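Local coordinates for protein LbaCas13a H328A (C2c2) (Lachnospiraceae bacterium NK4A179, PDB 5WLH) that binds and probably processes a CRISPR precursor RNA and, guided by it, acts as an RNA-targeting nuclease of the Cas13a (C2c2) family, at residues A[50-58]-A[238-246]. Numbering follows the deposited sequence.
Sequences NDEDRDRYI and QVSRSIKNM. With nucleotides of chain B.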
loop_
_atom_site.group_PDB
_atom_site.type_symbol
_atom_site.label_atom_id
_atom_site.label_comp_id
_atom_site.label_asym_id
_atom_site.label_seq_id
_atom_site.Cartn_x
_atom_site.Cartn_y
_atom_site.Cartn_z
ATOM N N ASN A 50 -17.653 -12.699 -26.083
ATOM C CA ASN A 50 -17.769 -14.121 -26.374
ATOM C C ASN A 50 -16.466 -14.599 -27.008
ATOM O O ASN A 50 -15.566 -13.808 -27.279
ATOM C CB ASN A 50 -18.984 -14.398 -27.269
ATOM C CG ASN A 50 -18.954 -13.618 -28.584
ATOM O OD1 ASN A 50 -17.942 -13.601 -29.287
ATOM N ND2 ASN A 50 -20.080 -12.985 -28.932
ATOM N N ASP A 51 -16.363 -15.909 -27.257
ATOM C CA ASP A 51 -15.079 -16.478 -27.671
ATOM C C ASP A 51 -14.582 -15.837 -28.956
ATOM O O ASP A 51 -13.411 -15.442 -29.058
ATOM C CB ASP A 51 -15.199 -17.989 -27.851
ATOM C CG ASP A 51 -15.310 -18.722 -26.535
ATOM O OD1 ASP A 51 -14.715 -18.257 -25.541
ATOM O OD2 ASP A 51 -16.002 -19.758 -26.490
ATOM N N GLU A 52 -15.464 -15.725 -29.953
ATOM C CA GLU A 52 -15.067 -15.153 -31.234
ATOM C C GLU A 52 -14.654 -13.697 -31.083
ATOM O O GLU A 52 -13.637 -13.274 -31.651
ATOM C CB GLU A 52 -16.208 -15.299 -32.248
ATOM C CG GLU A 52 -16.350 -14.145 -33.230
ATOM C CD GLU A 52 -15.428 -14.272 -34.438
ATOM O OE1 GLU A 52 -15.653 -13.549 -35.434
ATOM O OE2 GLU A 52 -14.481 -15.090 -34.394
ATOM N N ASP A 53 -15.411 -12.917 -30.296
ATOM C CA ASP A 53 -15.085 -11.509 -30.131
ATOM C C ASP A 53 -13.809 -11.312 -29.312
ATOM O O ASP A 53 -13.042 -10.378 -29.575
ATOM C CB ASP A 53 -16.264 -10.776 -29.493
ATOM C CG ASP A 53 -17.406 -10.578 -30.471
ATOM O OD1 ASP A 53 -17.209 -10.939 -31.653
ATOM O OD2 ASP A 53 -18.483 -10.081 -30.073
ATOM N N ARG A 54 -13.578 -12.162 -28.310
ATOM C CA ARG A 54 -12.295 -12.150 -27.607
ATOM C C ARG A 54 -11.153 -12.405 -28.582
ATOM O O ARG A 54 -10.162 -11.665 -28.603
ATOM C CB ARG A 54 -12.281 -13.208 -26.498
ATOM C CG ARG A 54 -11.106 -13.077 -25.509
ATOM C CD ARG A 54 -10.823 -14.373 -24.735
ATOM N NE ARG A 54 -10.657 -15.479 -25.664
ATOM C CZ ARG A 54 -11.482 -16.508 -25.774
ATOM N NH1 ARG A 54 -12.535 -16.613 -24.972
ATOM N NH2 ARG A 54 -11.245 -17.433 -26.689
ATOM N N ASP A 55 -11.285 -13.460 -29.390
ATOM C CA ASP A 55 -10.284 -13.777 -30.403
ATOM C C ASP A 55 -10.055 -12.597 -31.329
ATOM O O ASP A 55 -8.914 -12.176 -31.539
ATOM C CB ASP A 55 -10.721 -15.005 -31.202
ATOM C CG ASP A 55 -10.575 -16.286 -30.426
ATOM O OD1 ASP A 55 -9.989 -16.254 -29.319
ATOM O OD2 ASP A 55 -11.046 -17.336 -30.915
ATOM N N ARG A 56 -11.139 -12.041 -31.884
ATOM C CA ARG A 56 -11.020 -10.949 -32.843
ATOM C C ARG A 56 -10.476 -9.694 -32.186
ATOM O O ARG A 56 -9.753 -8.918 -32.824
ATOM C CB ARG A 56 -12.380 -10.655 -33.486
ATOM C CG ARG A 56 -12.398 -9.406 -34.369
ATOM C CD ARG A 56 -13.466 -8.391 -33.938
ATOM N NE ARG A 56 -13.014 -7.494 -32.869
ATOM C CZ ARG A 56 -12.533 -6.271 -33.068
ATOM N NH1 ARG A 56 -12.429 -5.788 -34.303
ATOM N NH2 ARG A 56 -12.150 -5.527 -32.037
ATOM N N TYR A 57 -10.832 -9.465 -30.920
ATOM C CA TYR A 57 -10.309 -8.306 -30.214
ATOM C C TYR A 57 -8.791 -8.389 -30.090
ATOM O O TYR A 57 -8.086 -7.399 -30.319
ATOM C CB TYR A 57 -10.967 -8.195 -28.837
ATOM C CG TYR A 57 -10.320 -7.161 -27.974
ATOM C CD1 TYR A 57 -10.700 -5.832 -28.049
ATOM C CD2 TYR A 57 -9.295 -7.505 -27.104
ATOM C CE1 TYR A 57 -10.089 -4.876 -27.263
ATOM C CE2 TYR A 57 -8.685 -6.566 -26.322
ATOM C CZ TYR A 57 -9.084 -5.254 -26.406
ATOM O OH TYR A 57 -8.455 -4.322 -25.618
ATOM N N ILE A 58 -8.276 -9.555 -29.709
ATOM C CA ILE A 58 -6.830 -9.724 -29.607
ATOM C C ILE A 58 -6.189 -9.535 -30.977
ATOM O O ILE A 58 -5.262 -8.734 -31.138
ATOM C CB ILE A 58 -6.496 -11.097 -28.999
ATOM C CG1 ILE A 58 -7.000 -11.156 -27.549
ATOM C CG2 ILE A 58 -4.997 -11.375 -29.067
ATOM C CD1 ILE A 58 -6.381 -10.073 -26.664
ATOM N N GLN A 238 -1.635 -17.549 -29.402
ATOM C CA GLN A 238 -1.497 -17.936 -28.001
ATOM C C GLN A 238 -2.173 -17.005 -26.993
ATOM O O GLN A 238 -2.584 -17.472 -25.928
ATOM C CB GLN A 238 -0.014 -18.063 -27.655
ATOM C CG GLN A 238 0.654 -19.258 -28.328
ATOM C CD GLN A 238 2.132 -19.320 -28.042
ATOM O OE1 GLN A 238 2.873 -20.016 -28.729
ATOM N NE2 GLN A 238 2.571 -18.596 -27.016
ATOM N N VAL A 239 -2.264 -15.704 -27.277
ATOM C CA VAL A 239 -2.676 -14.756 -26.240
ATOM C C VAL A 239 -4.124 -15.007 -25.829
ATOM O O VAL A 239 -4.446 -15.070 -24.635
ATOM C CB VAL A 239 -2.470 -13.300 -26.698
ATOM C CG1 VAL A 239 -3.309 -12.329 -25.835
ATOM C CG2 VAL A 239 -1.019 -12.903 -26.619
ATOM N N SER A 240 -5.022 -15.148 -26.807
ATOM C CA SER A 240 -6.436 -15.306 -26.471
ATOM C C SER A 240 -6.673 -16.552 -25.630
ATOM O O SER A 240 -7.416 -16.516 -24.636
ATOM C CB SER A 240 -7.277 -15.355 -27.749
ATOM O OG SER A 240 -8.637 -15.118 -27.448
ATOM N N ARG A 241 -6.054 -17.669 -26.010
ATOM C CA ARG A 241 -6.203 -18.897 -25.245
ATOM C C ARG A 241 -5.597 -18.766 -23.855
ATOM O O ARG A 241 -6.127 -19.334 -22.891
ATOM C CB ARG A 241 -5.565 -20.065 -25.996
ATOM C CG ARG A 241 -5.521 -21.349 -25.202
ATOM C CD ARG A 241 -5.050 -22.527 -26.047
ATOM N NE ARG A 241 -4.978 -23.727 -25.227
ATOM C CZ ARG A 241 -3.915 -24.055 -24.500
ATOM N NH1 ARG A 241 -2.838 -23.271 -24.514
ATOM N NH2 ARG A 241 -3.924 -25.159 -23.772
ATOM N N SER A 242 -4.469 -18.051 -23.733
ATOM C CA SER A 242 -3.880 -17.866 -22.407
ATOM C C SER A 242 -4.800 -17.057 -21.503
ATOM O O SER A 242 -4.830 -17.290 -20.284
ATOM C CB SER A 242 -2.497 -17.203 -22.515
ATOM O OG SER A 242 -2.568 -15.811 -22.728
ATOM N N ILE A 243 -5.546 -16.100 -22.071
ATOM C CA ILE A 243 -6.529 -15.355 -21.289
ATOM C C ILE A 243 -7.643 -16.281 -20.841
ATOM O O ILE A 243 -8.045 -16.289 -19.667
ATOM C CB ILE A 243 -7.095 -14.180 -22.103
ATOM C CG1 ILE A 243 -6.058 -13.065 -22.277
ATOM C CG2 ILE A 243 -8.379 -13.651 -21.457
ATOM C CD1 ILE A 243 -6.483 -12.003 -23.290
ATOM N N LYS A 244 -8.141 -17.100 -21.769
ATOM C CA LYS A 244 -9.295 -17.935 -21.461
ATOM C C LYS A 244 -8.975 -18.947 -20.374
ATOM O O LYS A 244 -9.862 -19.341 -19.609
ATOM C CB LYS A 244 -9.774 -18.640 -22.726
ATOM C CG LYS A 244 -11.189 -19.160 -22.610
ATOM C CD LYS A 244 -11.596 -19.910 -23.867
ATOM C CE LYS A 244 -13.017 -20.448 -23.738
ATOM N NZ LYS A 244 -13.308 -21.435 -24.798
ATOM N N ASN A 245 -7.718 -19.363 -20.272
ATOM C CA ASN A 245 -7.316 -20.348 -19.289
ATOM C C ASN A 245 -6.830 -19.737 -17.983
ATOM O O ASN A 245 -6.371 -20.477 -17.112
ATOM C CB ASN A 245 -6.240 -21.251 -19.873
ATOM C CG ASN A 245 -6.830 -22.315 -20.757
ATOM O OD1 ASN A 245 -7.310 -23.327 -20.268
ATOM N ND2 ASN A 245 -6.822 -22.083 -22.053
ATOM N N MET A 246 -6.926 -18.425 -17.822
ATOM C CA MET A 246 -6.552 -17.832 -16.546
ATOM C C MET A 246 -7.474 -18.347 -15.438
ATOM O O MET A 246 -8.584 -18.814 -15.683
ATOM C CB MET A 246 -6.587 -16.305 -16.631
ATOM C CG MET A 246 -5.331 -15.708 -17.305
ATOM S SD MET A 246 -5.253 -13.897 -17.228
ATOM C CE MET A 246 -6.954 -13.540 -17.671
ATOM P P C B 12 -1.243 -21.421 -13.498
ATOM O OP1 C B 12 -2.026 -22.673 -13.266
ATOM O OP2 C B 12 0.243 -21.391 -13.455
ATOM O "O5'" C B 12 -1.685 -20.771 -14.876
ATOM C "C5'" C B 12 -3.051 -20.729 -15.239
ATOM C "C4'" C B 12 -3.218 -20.059 -16.573
ATOM O "O4'" C B 12 -2.865 -18.658 -16.458
ATOM C "C3'" C B 12 -2.294 -20.565 -17.676
ATOM O "O3'" C B 12 -2.706 -21.794 -18.260
ATOM C "C2'" C B 12 -2.297 -19.398 -18.638
ATOM O "O2'" C B 12 -3.534 -19.344 -19.325
ATOM C "C1'" C B 12 -2.244 -18.228 -17.666
ATOM N N1 C B 12 -0.838 -17.854 -17.404
ATOM C C2 C B 12 -0.231 -17.073 -18.391
ATOM O O2 C B 12 -0.888 -16.713 -19.382
ATOM N N3 C B 12 1.046 -16.705 -18.228
ATOM C C4 C B 12 1.717 -17.117 -17.149
ATOM N N4 C B 12 2.992 -16.724 -17.066
ATOM C C5 C B 12 1.143 -17.939 -16.118
ATOM C C6 C B 12 -0.137 -18.300 -16.310
ATOM P P A B 13 -1.611 -22.799 -18.873
ATOM O OP1 A B 13 -2.343 -23.995 -19.327
ATOM O OP2 A B 13 -0.429 -22.959 -17.989
ATOM O "O5'" A B 13 -1.028 -22.001 -20.121
ATOM C "C5'" A B 13 -1.869 -21.598 -21.194
ATOM C "C4'" A B 13 -1.089 -20.783 -22.200
ATOM O "O4'" A B 13 -0.593 -19.581 -21.564
ATOM C "C3'" A B 13 0.164 -21.447 -22.732
ATOM O "O3'" A B 13 -0.106 -22.374 -23.767
ATOM C "C2'" A B 13 1.006 -20.262 -23.166
ATOM O "O2'" A B 13 0.509 -19.731 -24.387
ATOM C "C1'" A B 13 0.692 -19.269 -22.054
ATOM N N9 A B 13 1.650 -19.348 -20.938
ATOM C C8 A B 13 1.466 -19.876 -19.674
ATOM N N7 A B 13 2.525 -19.744 -18.896
ATOM C C5 A B 13 3.459 -19.104 -19.706
ATOM C C6 A B 13 4.787 -18.690 -19.485
ATOM N N6 A B 13 5.441 -18.851 -18.332
ATOM N N1 A B 13 5.425 -18.097 -20.513
ATOM C C2 A B 13 4.785 -17.920 -21.678
ATOM N N3 A B 13 3.541 -18.252 -22.005
ATOM C C4 A B 13 2.932 -18.848 -20.956
ATOM P P G B 22 2.980 -8.870 -24.038
ATOM O OP1 G B 22 2.635 -7.572 -24.683
ATOM O OP2 G B 22 3.977 -8.900 -22.934
ATOM O "O5'" G B 22 1.627 -9.463 -23.465
ATOM C "C5'" G B 22 0.565 -9.772 -24.342
ATOM C "C4'" G B 22 -0.472 -10.573 -23.610
ATOM O "O4'" G B 22 0.092 -11.850 -23.203
ATOM C "C3'" G B 22 -0.944 -9.973 -22.302
ATOM O "O3'" G B 22 -1.856 -8.903 -22.462
ATOM C "C2'" G B 22 -1.515 -11.190 -21.588
ATOM O "O2'" G B 22 -2.760 -11.562 -22.147
ATOM C "C1'" G B 22 -0.487 -12.252 -21.972
ATOM N N9 G B 22 0.569 -12.327 -20.959
ATOM C C8 G B 22 1.863 -11.871 -21.040
ATOM N N7 G B 22 2.547 -12.064 -19.945
ATOM C C5 G B 22 1.624 -12.674 -19.090
ATOM C C6 G B 22 1.765 -13.133 -17.760
ATOM O O6 G B 22 2.762 -13.089 -17.053
ATOM N N1 G B 22 0.584 -13.698 -17.269
ATOM C C2 G B 22 -0.589 -13.804 -17.957
ATOM N N2 G B 22 -1.608 -14.369 -17.293
ATOM N N3 G B 22 -0.739 -13.376 -19.199
ATOM C C4 G B 22 0.399 -12.830 -19.685
HETATM O O HOH W 1 -12.034 -20.317 -27.144
#
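Ser240 OG links the two helices: it accepts from Arg54 NE at 2.7 Å and donates to Asp55 OD1 at 2.6 Å. The NE bond is nearly straight (167°) and lies in the guanidinium plane, while the hydroxyl meets Asp55 OD1 nearly along its C-O axis. Because Arg54 bends at its third torsion (chi3 53°), its head turns back along its own helix, where NH1 reaches Asp51 OD1 at 2.8 Å and NH2 approaches Asp55 OD1 from above the carboxylate plane. Lys244 runs extended across one guanidinium face, CB over its centre. Next to this polar core lies a tightly packed apolar end: Ile58 sets CG2 against Val239 CG1 (3.8 Å) and meets Ile243 tip to tip, CD1 to CD1. The two helices cross closer to antiparallel than parallel, their segment axes 9.2 Å apart at 133°, within the crRNA-binding part of Cas13a. The far side of helix 233-244 faces the RNA, where the O2' of C12 of chain B donates to Ser242 O at 2.6 Å. At the Asp51-Lys244 end, away from Ile58, where both residues are partly exposed, the contact is looser: Lys244 NZ stands 3.6 Å from Asp51 OD1, a long salt bridge, and one water accepts from both NZ and Arg54 NH2. Trading Arg54 for a leucine would probably leave Asp51 and Asp55 without their shared cation and deprive the buried Ser240 hydroxyl of its donor. Glu34 of strand 33-39 touches both Asp51 and Lys244 at this margin.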